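Local coordinates for putative uncharacterized protein (Chaetomium thermophilum, PDB 4XRI), which probably works as an importin-beta nuclear transport receptor, a flexible HEAT-repeat solenoid of the kind that carries protein cargo into the nucleus and binds a small GTPase, at residues 248-251 with 252-255; 254-257 with 258-262; 271-274 with 275-279; 293-296 with 297-300; 358-361 with 362-365. The protein carries 2 engineered substitutions. All blocks are in the same frame, centred on the assembly; numbering follows the deposited sequence.

Interaction 1: 248-251 with 252-255; sequences GAFG and CLNR
Phe250 and Asn254 lie one helical turn apart on helix 243-260, part of the all-helical solenoid of this HEAT-repeat protein. The backbone is regular alpha-helix throughout. Each carbonyl from Gly248 to Gly251 accepts the amide hydrogen four residues on, and the Asn254 N to Phe250 O bond, at 2.9 Å, is representative. Starting at its base, the side chain of Asn254 stays close to that same oxygen: CB is 3.5 Å from Phe250 O, and CG is 3.0 Å from it. With CG anti to its own carbonyl carbon (chi1 -66°), the amide folds back along the helix and lays one flat face over Phe250 O. At the tip, OD1 and ND2 are almost equally far from the oxygen, and neither is bonded to it: OD1 is a second acceptor, and the N-H bonds of ND2 point the wrong way. ND2 instead gives its hydrogen bond to Leu290 O on helix 285-310, so a buried amide ties two helices together. Elsewhere on this turn, the Phe250 ring meets Leu253 loosely, CD1 to CD2 at 4.5 Å. Both side chains reach helices 265-280 and 285-310, Phe250 touching Thr276 and Leu290, Leu253 touching Leu272 and Phe294. Ala249 and Cys252 pack on helix 224-238. Arg255, on the exposed side, runs out extended to a salt bridge between NH1 and Asp212 OD1. Near its base, the CG methylene of Arg255 sits 3.6 Å from Gly251 O.

Interaction 2: 254-257 with 258-262; sequences NRIM and ALYYE
The ring of Tyr261 meets the sulfur of Met257 obliquely, a Met-aromatic contact with SD 3.9 Å from the ring carbon CD1. SD lies 71° off the ring normal, so it is well displaced from the axis through the ring centre. The other flat group, the ring of Tyr260, carries its own neighbour Leu259 on one face, CB standing 3.6 Å above the plane over the centre. Phe221, from a nearby loop, also stacks with this ring, and Ile256 CG2 comes within 4.4 Å of the ring carbon CD2. Met257 sends CG away from its own amide nitrogen (chi1 179°) and then bends twice, so that SD comes alongside Tyr261, the two side chains running in the same direction. These residues lie where helix 243-260 passes into a 3-10 turn, in an all-helical HEAT-repeat solenoid. Ile256 O takes a short bond from Tyr260 N, 2.6 Å, and a weak second one from Leu259 N. One residue on the pattern breaks: Met257 O and Tyr261 N are 3.2 Å apart, but the angle is too poor for a hydrogen bond. Beyond the apolar contact the phenol of Tyr261 is polar, its OH bonded to Glu302 OE2 and to Tyr322 N. The chemistry therefore divides along the ring, with sulfur contact near its base and hydrogen bonds holding its far end to helix 285-310 and to the loop before helix 324-340.

Interaction 3: 271-274 with 275-279; sequences ALFG and LTILG
Thr276 turns its hydroxyl between its own backbone N and carbonyl carbon (chi1 56°), which swings OG1 back over the preceding turn to Leu272 O at 2.7 Å. The same oxygen takes the backbone N of Thr276 at 2.9 Å, and the two donors come from opposite faces of the carbonyl plane, so one residue grips Leu272 O twice. CG2 of Thr276 also rests 3.2 Å from it. Phe273, with CG anti to the backbone N (chi1 -165°), sends its ring along the helix to Ile277, whose CD1 lies 3.6 Å from the ring carbon CE2. The two side chains meet at a slant. All of this happens on helix 265-280 of the HEAT-repeat solenoid, between helix 243-260 before it and helix 285-310 after it. Leu272 and Thr276 face inward, Thr276 against Phe294 and Leu272 against Cys235. OG1 has a further partner, a weak hydrogen bond from Trp295 NE1. Phe273 and Ile277 reach Glu331 of helix 324-340, and Phe273 also touches Trp295. Ala271 gives its carbonyl to Leu275 N, and both residues pack on Cys235 of helix 224-238. Ala271 CB touches Leu275 CD1 at 4.0 Å, and a glycerol, probably from the crystallisation liquor, lies about 4 Å from the Ala271 side chain. Further along, Leu278 curls its CG to 3.2 Å from Gly274 O.

Interaction 4: 293-296 with 297-300; sequences EFWS and TVCE
The carbonyls of Glu293, Phe294, Trp295 and Ser296 accept in turn the amides of Thr297, Val298, Cys299 and Glu300, an unbroken alpha-helical run. Glu293 O takes two donors, Thr297 N and Thr297 OG1, both at 2.8 Å and from opposite faces of its plane. The hydroxyl gets there because OG1 is anti to the carbonyl carbon of Thr297 (chi1 -58°). Glu293, bent at chi2, brings OE2 to 3.3 Å from the same OG1. Val298 uses its two methyls separately. CG2 sits over one face of the Phe294 ring in a CH-pi contact, 4.2 Å from the centroid and 27° off the normal, while CG1 lies alongside Trp295, 3.9 Å from CZ3. The two aromatics also touch each other, Phe294 CD2 lying over one face of the indole towards its rim. This is the buried middle of helix 285-310 in the HEAT-repeat solenoid: Phe294 touches Met257 and Met268, and Trp295 reaches Val332 of helix 324-340. On the side towards helix 354-369, Ser296 packs on Cys361 and Cys299 on Tyr365. Glu300 holds its CG 3.2 Å from Ser296 O.

Interaction 5: 358-361 with 362-365; sequences AYQC and LQLY
Tyr359 and Gln363 meet across one turn of helix 354-369, within the HEAT-repeat solenoid. Four backbone hydrogen bonds come first, each joining a carbonyl to the amide four residues on; that from Tyr365 N to Cys361 O is short, 2.7 Å. Among side chains of this turn there is one polar link, a weak hydrogen bond from Gln363 NE2 to Tyr359 OH at 3.4 Å. The amide and phenol cross at a slant, their planes 50° apart and NE2 3.3 Å from the ring carbon CE2. Tyr359 can reach because its ring leaves anti to the backbone N (chi1 -178°), while Gln363 is extended beyond CG. A second polar tie leaves the helix: Tyr365, buried, bonds its OH to Ala325 O of helix 324-340. Apolar contacts follow. Leu362 leads away to Ala399 and Ala402 of helix 390-402, where Tyr359 also rests. Cys361 touches Val292 of helix 285-310 and Leu336 of helix 324-340. Within the turn, Cys361 SG stands 4.5 Å from Tyr365 CD2.

In the fold
Interactions 1 and 2 are consecutive turns of helix 243-260 and share Asn254 and Arg255. Interactions 1, 2 and 4 are buried, and 4 links the others: its Phe294 touches side chains of interactions 1, 2 and 3, and its Ser296, Cys299 and Glu300 pack on interaction 5, which interactions 1 to 3 do not reach. Interaction 3, the most peripheral at about 32 Å between its centre and that of the chain, is only partly buried, as is interaction 5. In 3 and 4 a threonine gives both its hydroxyl and its amide to one carbonyl oxygen. A Met-aromatic contact marks 2 and a CH-pi contact 4, while interaction 1 adds a buried amide and interaction 5 an amide-phenol pair.

Interaction 1: 248-251 with 252-255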
# COMPACT_ATOMS: atom_id res chain seq x y z
N GLY A 248 -28.18 4.99 -1.63
CA GLY A 248 -27.61 6.31 -1.75
C GLY A 248 -27.47 6.97 -0.39
O GLY A 248 -26.47 7.62 -0.09
N ALA A 249 -28.49 6.78 0.45
CA ALA A 249 -28.50 7.35 1.79
C ALA A 249 -27.37 6.80 2.67
O ALA A 249 -26.67 7.56 3.34
CB ALA A 249 -29.83 7.10 2.45
N PHE A 250 -27.21 5.49 2.66
CA PHE A 250 -26.20 4.84 3.49
C PHE A 250 -24.79 5.14 3.01
O PHE A 250 -23.86 5.27 3.82
CB PHE A 250 -26.42 3.33 3.52
CG PHE A 250 -27.38 2.89 4.58
CD1 PHE A 250 -27.02 2.90 5.91
CD2 PHE A 250 -28.66 2.46 4.24
CE1 PHE A 250 -27.90 2.50 6.89
CE2 PHE A 250 -29.55 2.06 5.22
CZ PHE A 250 -29.17 2.08 6.54
N GLY A 251 -24.63 5.27 1.70
CA GLY A 251 -23.36 5.66 1.12
C GLY A 251 -23.01 7.07 1.56
O GLY A 251 -21.86 7.37 1.88
N CYS A 252 -24.02 7.93 1.57
CA CYS A 252 -23.87 9.30 2.05
C CYS A 252 -23.48 9.31 3.52
O CYS A 252 -22.60 10.06 3.95
CB CYS A 252 -25.18 10.07 1.85
SG CYS A 252 -25.07 11.86 2.01
N LEU A 253 -24.13 8.45 4.30
CA LEU A 253 -23.91 8.36 5.73
C LEU A 253 -22.49 7.89 6.04
O LEU A 253 -21.85 8.38 6.98
CB LEU A 253 -24.94 7.43 6.36
CG LEU A 253 -25.18 7.53 7.87
CD1 LEU A 253 -25.39 8.98 8.27
CD2 LEU A 253 -26.39 6.68 8.26
N ASN A 254 -22.01 6.93 5.25
CA ASN A 254 -20.66 6.40 5.42
C ASN A 254 -19.59 7.45 5.18
O ASN A 254 -18.57 7.49 5.87
CB ASN A 254 -20.43 5.21 4.48
CG ASN A 254 -21.30 4.02 4.82
OD1 ASN A 254 -21.91 3.97 5.89
ND2 ASN A 254 -21.36 3.05 3.92
N ARG A 255 -19.83 8.31 4.20
CA ARG A 255 -18.90 9.39 3.89
C ARG A 255 -18.95 10.46 4.98
O ARG A 255 -17.92 11.05 5.33
CB ARG A 255 -19.22 10.01 2.53
CG ARG A 255 -18.74 9.15 1.37
CD ARG A 255 -19.19 9.67 0.02
NE ARG A 255 -18.89 8.69 -1.02
CZ ARG A 255 -19.02 8.91 -2.33
NH1 ARG A 255 -19.45 10.08 -2.77
NH2 ARG A 255 -18.72 7.94 -3.19

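Interaction 2: 254-257 with 258-262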
# COMPACT_ATOMS: atom_id res chain seq x y z
N ASN A 254 -22.01 6.93 5.25
CA ASN A 254 -20.66 6.40 5.42
C ASN A 254 -19.59 7.45 5.18
O ASN A 254 -18.57 7.49 5.87
CB ASN A 254 -20.43 5.21 4.48
CG ASN A 254 -21.30 4.02 4.82
OD1 ASN A 254 -21.91 3.97 5.89
ND2 ASN A 254 -21.36 3.05 3.92
N ARG A 255 -19.83 8.31 4.20
CA ARG A 255 -18.90 9.39 3.89
C ARG A 255 -18.95 10.46 4.98
O ARG A 255 -17.92 11.05 5.33
CB ARG A 255 -19.22 10.01 2.53
CG ARG A 255 -18.74 9.15 1.37
CD ARG A 255 -19.19 9.67 0.02
NE ARG A 255 -18.89 8.69 -1.02
CZ ARG A 255 -19.02 8.91 -2.33
NH1 ARG A 255 -19.45 10.08 -2.77
NH2 ARG A 255 -18.72 7.94 -3.19
N ILE A 256 -20.14 10.69 5.53
CA ILE A 256 -20.31 11.64 6.62
C ILE A 256 -19.51 11.19 7.85
O ILE A 256 -18.79 11.98 8.46
CB ILE A 256 -21.80 11.80 7.01
CG1 ILE A 256 -22.53 12.63 5.95
CG2 ILE A 256 -21.93 12.45 8.38
CD1 ILE A 256 -24.03 12.64 6.11
N MET A 257 -19.65 9.91 8.19
CA MET A 257 -18.92 9.34 9.32
C MET A 257 -17.41 9.43 9.11
O MET A 257 -16.66 9.76 10.03
CB MET A 257 -19.33 7.88 9.54
CG MET A 257 -18.59 7.19 10.69
SD MET A 257 -18.87 7.98 12.29
CE MET A 257 -20.64 7.81 12.44
N ALA A 258 -16.96 9.14 7.89
CA ALA A 258 -15.54 9.15 7.56
C ALA A 258 -14.95 10.55 7.66
O ALA A 258 -13.80 10.72 8.06
CB ALA A 258 -15.32 8.59 6.16
N LEU A 259 -15.76 11.54 7.31
CA LEU A 259 -15.30 12.93 7.30
C LEU A 259 -15.56 13.66 8.62
O LEU A 259 -14.77 14.50 9.03
CB LEU A 259 -15.98 13.70 6.17
CG LEU A 259 -15.54 13.41 4.73
CD1 LEU A 259 -16.62 13.88 3.76
CD2 LEU A 259 -14.22 14.10 4.43
N TYR A 260 -16.67 13.34 9.27
CA TYR A 260 -17.13 14.16 10.39
C TYR A 260 -17.44 13.37 11.65
O TYR A 260 -18.40 13.68 12.35
CB TYR A 260 -18.35 14.96 9.97
CG TYR A 260 -18.13 15.73 8.69
CD1 TYR A 260 -17.16 16.72 8.61
CD2 TYR A 260 -18.89 15.46 7.55
CE1 TYR A 260 -16.95 17.42 7.45
CE2 TYR A 260 -18.68 16.16 6.38
CZ TYR A 260 -17.71 17.14 6.33
OH TYR A 260 -17.49 17.84 5.17
N TYR A 261 -16.62 12.36 11.93
CA TYR A 261 -16.76 11.54 13.13
C TYR A 261 -16.99 12.38 14.38
O TYR A 261 -17.85 12.07 15.21
CB TYR A 261 -15.52 10.65 13.31
CG TYR A 261 -15.46 9.95 14.65
CD1 TYR A 261 -15.96 8.67 14.80
CD2 TYR A 261 -14.88 10.56 15.76
CE1 TYR A 261 -15.90 8.02 16.02
CE2 TYR A 261 -14.82 9.92 16.98
CZ TYR A 261 -15.33 8.65 17.10
OH TYR A 261 -15.27 8.00 18.31
N GLU A 262 -16.20 13.44 14.51
CA GLU A 262 -16.21 14.28 15.70
C GLU A 262 -17.56 14.96 15.96
O GLU A 262 -17.84 15.39 17.07
CB GLU A 262 -15.12 15.35 15.60
CG GLU A 262 -15.31 16.33 14.45
CD GLU A 262 -14.20 17.37 14.38
OE1 GLU A 262 -13.39 17.42 15.33
OE2 GLU A 262 -14.14 18.12 13.39

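Interaction 3: 271-274 with 275-279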
# COMPACT_ATOMS: atom_id res chain seq x y z
N ALA A 271 -30.30 8.47 16.14
CA ALA A 271 -30.87 7.73 15.01
C ALA A 271 -29.93 6.72 14.35
O ALA A 271 -30.37 5.61 14.02
CB ALA A 271 -31.36 8.72 13.96
N LEU A 272 -28.67 7.09 14.16
CA LEU A 272 -27.74 6.28 13.37
C LEU A 272 -27.59 4.86 13.90
O LEU A 272 -27.50 3.91 13.12
CB LEU A 272 -26.37 6.96 13.31
CG LEU A 272 -26.35 8.39 12.79
CD1 LEU A 272 -24.91 8.86 12.58
CD2 LEU A 272 -27.15 8.52 11.50
N PHE A 273 -27.54 4.74 15.22
CA PHE A 273 -27.46 3.44 15.89
C PHE A 273 -28.54 2.49 15.37
O PHE A 273 -28.23 1.43 14.84
CB PHE A 273 -27.61 3.63 17.41
CG PHE A 273 -27.20 2.43 18.22
CD1 PHE A 273 -27.56 2.33 19.55
CD2 PHE A 273 -26.44 1.42 17.66
CE1 PHE A 273 -27.19 1.24 20.31
CE2 PHE A 273 -26.05 0.33 18.41
CZ PHE A 273 -26.43 0.24 19.74
N GLY A 274 -29.79 2.90 15.51
CA GLY A 274 -30.92 2.10 15.08
C GLY A 274 -31.03 1.95 13.58
O GLY A 274 -31.35 0.87 13.08
N LEU A 275 -30.77 3.03 12.85
CA LEU A 275 -30.86 3.01 11.39
C LEU A 275 -29.91 2.00 10.76
O LEU A 275 -30.30 1.24 9.87
CB LEU A 275 -30.57 4.40 10.82
CG LEU A 275 -31.65 5.46 11.00
CD1 LEU A 275 -31.19 6.78 10.42
CD2 LEU A 275 -32.94 5.01 10.34
N THR A 276 -28.66 2.00 11.23
CA THR A 276 -27.65 1.11 10.66
C THR A 276 -27.86 -0.34 11.10
O THR A 276 -27.52 -1.26 10.37
CB THR A 276 -26.23 1.56 11.05
OG1 THR A 276 -26.12 1.65 12.48
CG2 THR A 276 -25.94 2.93 10.45
N ILE A 277 -28.44 -0.52 12.29
CA ILE A 277 -28.83 -1.85 12.75
C ILE A 277 -29.87 -2.43 11.80
O ILE A 277 -29.76 -3.58 11.36
CB ILE A 277 -29.38 -1.81 14.18
CG1 ILE A 277 -28.24 -1.67 15.19
CG2 ILE A 277 -30.19 -3.07 14.49
CD1 ILE A 277 -28.71 -1.37 16.60
N LEU A 278 -30.88 -1.62 11.49
CA LEU A 278 -31.91 -2.00 10.54
C LEU A 278 -31.31 -2.26 9.16
O LEU A 278 -31.70 -3.20 8.47
CB LEU A 278 -32.99 -0.91 10.44
CG LEU A 278 -33.86 -0.62 11.66
CD1 LEU A 278 -34.87 0.47 11.34
CD2 LEU A 278 -34.56 -1.89 12.13
N GLY A 279 -30.36 -1.42 8.77
CA GLY A 279 -29.72 -1.54 7.47
C GLY A 279 -28.95 -2.83 7.30
O GLY A 279 -28.99 -3.45 6.24

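Interaction 4: 293-296 with 297-300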
# COMPACT_ATOMS: atom_id res chain seq x y z
N GLU A 293 -20.52 -1.64 6.18
CA GLU A 293 -19.43 -0.72 5.87
C GLU A 293 -19.44 0.49 6.79
O GLU A 293 -18.39 1.04 7.12
CB GLU A 293 -19.51 -0.29 4.40
CG GLU A 293 -18.59 0.87 4.02
CD GLU A 293 -17.12 0.50 4.07
OE1 GLU A 293 -16.80 -0.71 4.05
OE2 GLU A 293 -16.28 1.42 4.14
N PHE A 294 -20.64 0.91 7.20
CA PHE A 294 -20.78 2.01 8.15
C PHE A 294 -20.00 1.73 9.42
O PHE A 294 -19.27 2.58 9.92
CB PHE A 294 -22.25 2.25 8.49
CG PHE A 294 -22.47 3.28 9.57
CD1 PHE A 294 -22.58 4.62 9.25
CD2 PHE A 294 -22.56 2.90 10.91
CE1 PHE A 294 -22.77 5.57 10.24
CE2 PHE A 294 -22.75 3.85 11.89
CZ PHE A 294 -22.86 5.18 11.56
N TRP A 295 -20.17 0.52 9.95
CA TRP A 295 -19.54 0.14 11.20
C TRP A 295 -18.07 -0.21 11.01
O TRP A 295 -17.28 -0.09 11.94
CB TRP A 295 -20.30 -1.01 11.85
CG TRP A 295 -21.52 -0.50 12.52
CD1 TRP A 295 -22.82 -0.66 12.13
CD2 TRP A 295 -21.55 0.32 13.69
NE1 TRP A 295 -23.66 -0.02 13.00
CE2 TRP A 295 -22.91 0.59 13.97
CE3 TRP A 295 -20.57 0.84 14.54
CZ2 TRP A 295 -23.30 1.36 15.07
CZ3 TRP A 295 -20.96 1.60 15.62
CH2 TRP A 295 -22.31 1.86 15.88
N SER A 296 -17.72 -0.62 9.80
CA SER A 296 -16.32 -0.78 9.44
C SER A 296 -15.63 0.58 9.45
O SER A 296 -14.49 0.71 9.91
CB SER A 296 -16.18 -1.46 8.08
OG SER A 296 -16.55 -2.83 8.15
N THR A 297 -16.34 1.59 8.95
CA THR A 297 -15.81 2.95 8.92
C THR A 297 -15.65 3.51 10.33
O THR A 297 -14.64 4.14 10.64
CB THR A 297 -16.72 3.89 8.10
OG1 THR A 297 -16.86 3.39 6.77
CG2 THR A 297 -16.13 5.29 8.05
N VAL A 298 -16.65 3.27 11.17
CA VAL A 298 -16.59 3.68 12.57
C VAL A 298 -15.40 3.04 13.27
O VAL A 298 -14.64 3.71 13.97
CB VAL A 298 -17.89 3.31 13.33
CG1 VAL A 298 -17.71 3.51 14.82
CG2 VAL A 298 -19.06 4.11 12.81
N CYS A 299 -15.24 1.74 13.06
CA CYS A 299 -14.16 0.99 13.69
C CYS A 299 -12.79 1.47 13.22
O CYS A 299 -11.88 1.64 14.03
CB CYS A 299 -14.32 -0.51 13.40
SG CYS A 299 -15.64 -1.29 14.36
N GLU A 300 -12.65 1.70 11.92
CA GLU A 300 -11.40 2.20 11.36
C GLU A 300 -11.02 3.54 11.97
O GLU A 300 -9.87 3.75 12.37
CB GLU A 300 -11.50 2.32 9.84
CG GLU A 300 -11.41 0.99 9.11
CD GLU A 300 -11.70 1.11 7.63
OE1 GLU A 300 -12.19 2.17 7.20
OE2 GLU A 300 -11.45 0.13 6.89

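Interaction 5: 358-361 with 362-365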
# COMPACT_ATOMS: atom_id res chain seq x y z
N ALA A 358 -18.88 -8.72 6.54
CA ALA A 358 -19.10 -8.92 7.97
C ALA A 358 -17.84 -9.41 8.67
O ALA A 358 -17.56 -9.02 9.80
CB ALA A 358 -20.25 -9.90 8.19
N TYR A 359 -17.09 -10.28 8.00
CA TYR A 359 -15.85 -10.80 8.57
C TYR A 359 -14.82 -9.70 8.75
O TYR A 359 -14.19 -9.60 9.80
CB TYR A 359 -15.27 -11.92 7.71
CG TYR A 359 -14.01 -12.52 8.30
CD1 TYR A 359 -14.09 -13.56 9.23
CD2 TYR A 359 -12.75 -12.03 7.97
CE1 TYR A 359 -12.95 -14.10 9.78
CE2 TYR A 359 -11.61 -12.57 8.52
CZ TYR A 359 -11.71 -13.60 9.43
OH TYR A 359 -10.57 -14.14 9.98
N GLN A 360 -14.65 -8.88 7.71
CA GLN A 360 -13.74 -7.74 7.77
C GLN A 360 -14.11 -6.84 8.93
O GLN A 360 -13.26 -6.45 9.73
CB GLN A 360 -13.75 -6.94 6.46
CG GLN A 360 -13.33 -7.71 5.22
CD GLN A 360 -12.00 -8.42 5.38
OE1 GLN A 360 -11.05 -7.87 5.95
NE2 GLN A 360 -11.92 -9.65 4.89
N CYS A 361 -15.40 -6.52 9.02
CA CYS A 361 -15.94 -5.67 10.07
C CYS A 361 -15.66 -6.26 11.45
O CYS A 361 -15.27 -5.54 12.37
CB CYS A 361 -17.45 -5.48 9.87
SG CYS A 361 -18.19 -4.22 10.94
N LEU A 362 -15.87 -7.56 11.58
CA LEU A 362 -15.67 -8.25 12.85
C LEU A 362 -14.21 -8.15 13.31
O LEU A 362 -13.94 -7.92 14.49
CB LEU A 362 -16.08 -9.72 12.73
CG LEU A 362 -16.10 -10.52 14.04
CD1 LEU A 362 -16.97 -9.82 15.07
CD2 LEU A 362 -16.59 -11.93 13.79
N GLN A 363 -13.29 -8.33 12.37
CA GLN A 363 -11.86 -8.15 12.64
C GLN A 363 -11.57 -6.76 13.18
O GLN A 363 -10.95 -6.61 14.23
CB GLN A 363 -11.04 -8.39 11.37
CG GLN A 363 -10.64 -9.83 11.14
CD GLN A 363 -9.51 -9.96 10.14
OE1 GLN A 363 -9.13 -8.98 9.49
NE2 GLN A 363 -8.97 -11.16 10.00
N LEU A 364 -12.03 -5.75 12.45
CA LEU A 364 -11.87 -4.35 12.85
C LEU A 364 -12.54 -4.07 14.19
O LEU A 364 -12.04 -3.28 14.99
CB LEU A 364 -12.45 -3.42 11.78
CG LEU A 364 -11.74 -3.40 10.42
CD1 LEU A 364 -12.56 -2.60 9.42
CD2 LEU A 364 -10.34 -2.80 10.56
N TYR A 365 -13.69 -4.71 14.42
CA TYR A 365 -14.43 -4.52 15.66
C TYR A 365 -13.62 -5.03 16.85
O TYR A 365 -13.62 -4.41 17.92
CB TYR A 365 -15.77 -5.24 15.59
CG TYR A 365 -16.92 -4.46 16.20
CD1 TYR A 365 -17.03 -4.31 17.58
CD2 TYR A 365 -17.88 -3.85 15.39
CE1 TYR A 365 -18.06 -3.59 18.13
CE2 TYR A 365 -18.92 -3.13 15.94
CZ TYR A 365 -19.01 -3.00 17.31
OH TYR A 365 -20.04 -2.28 17.86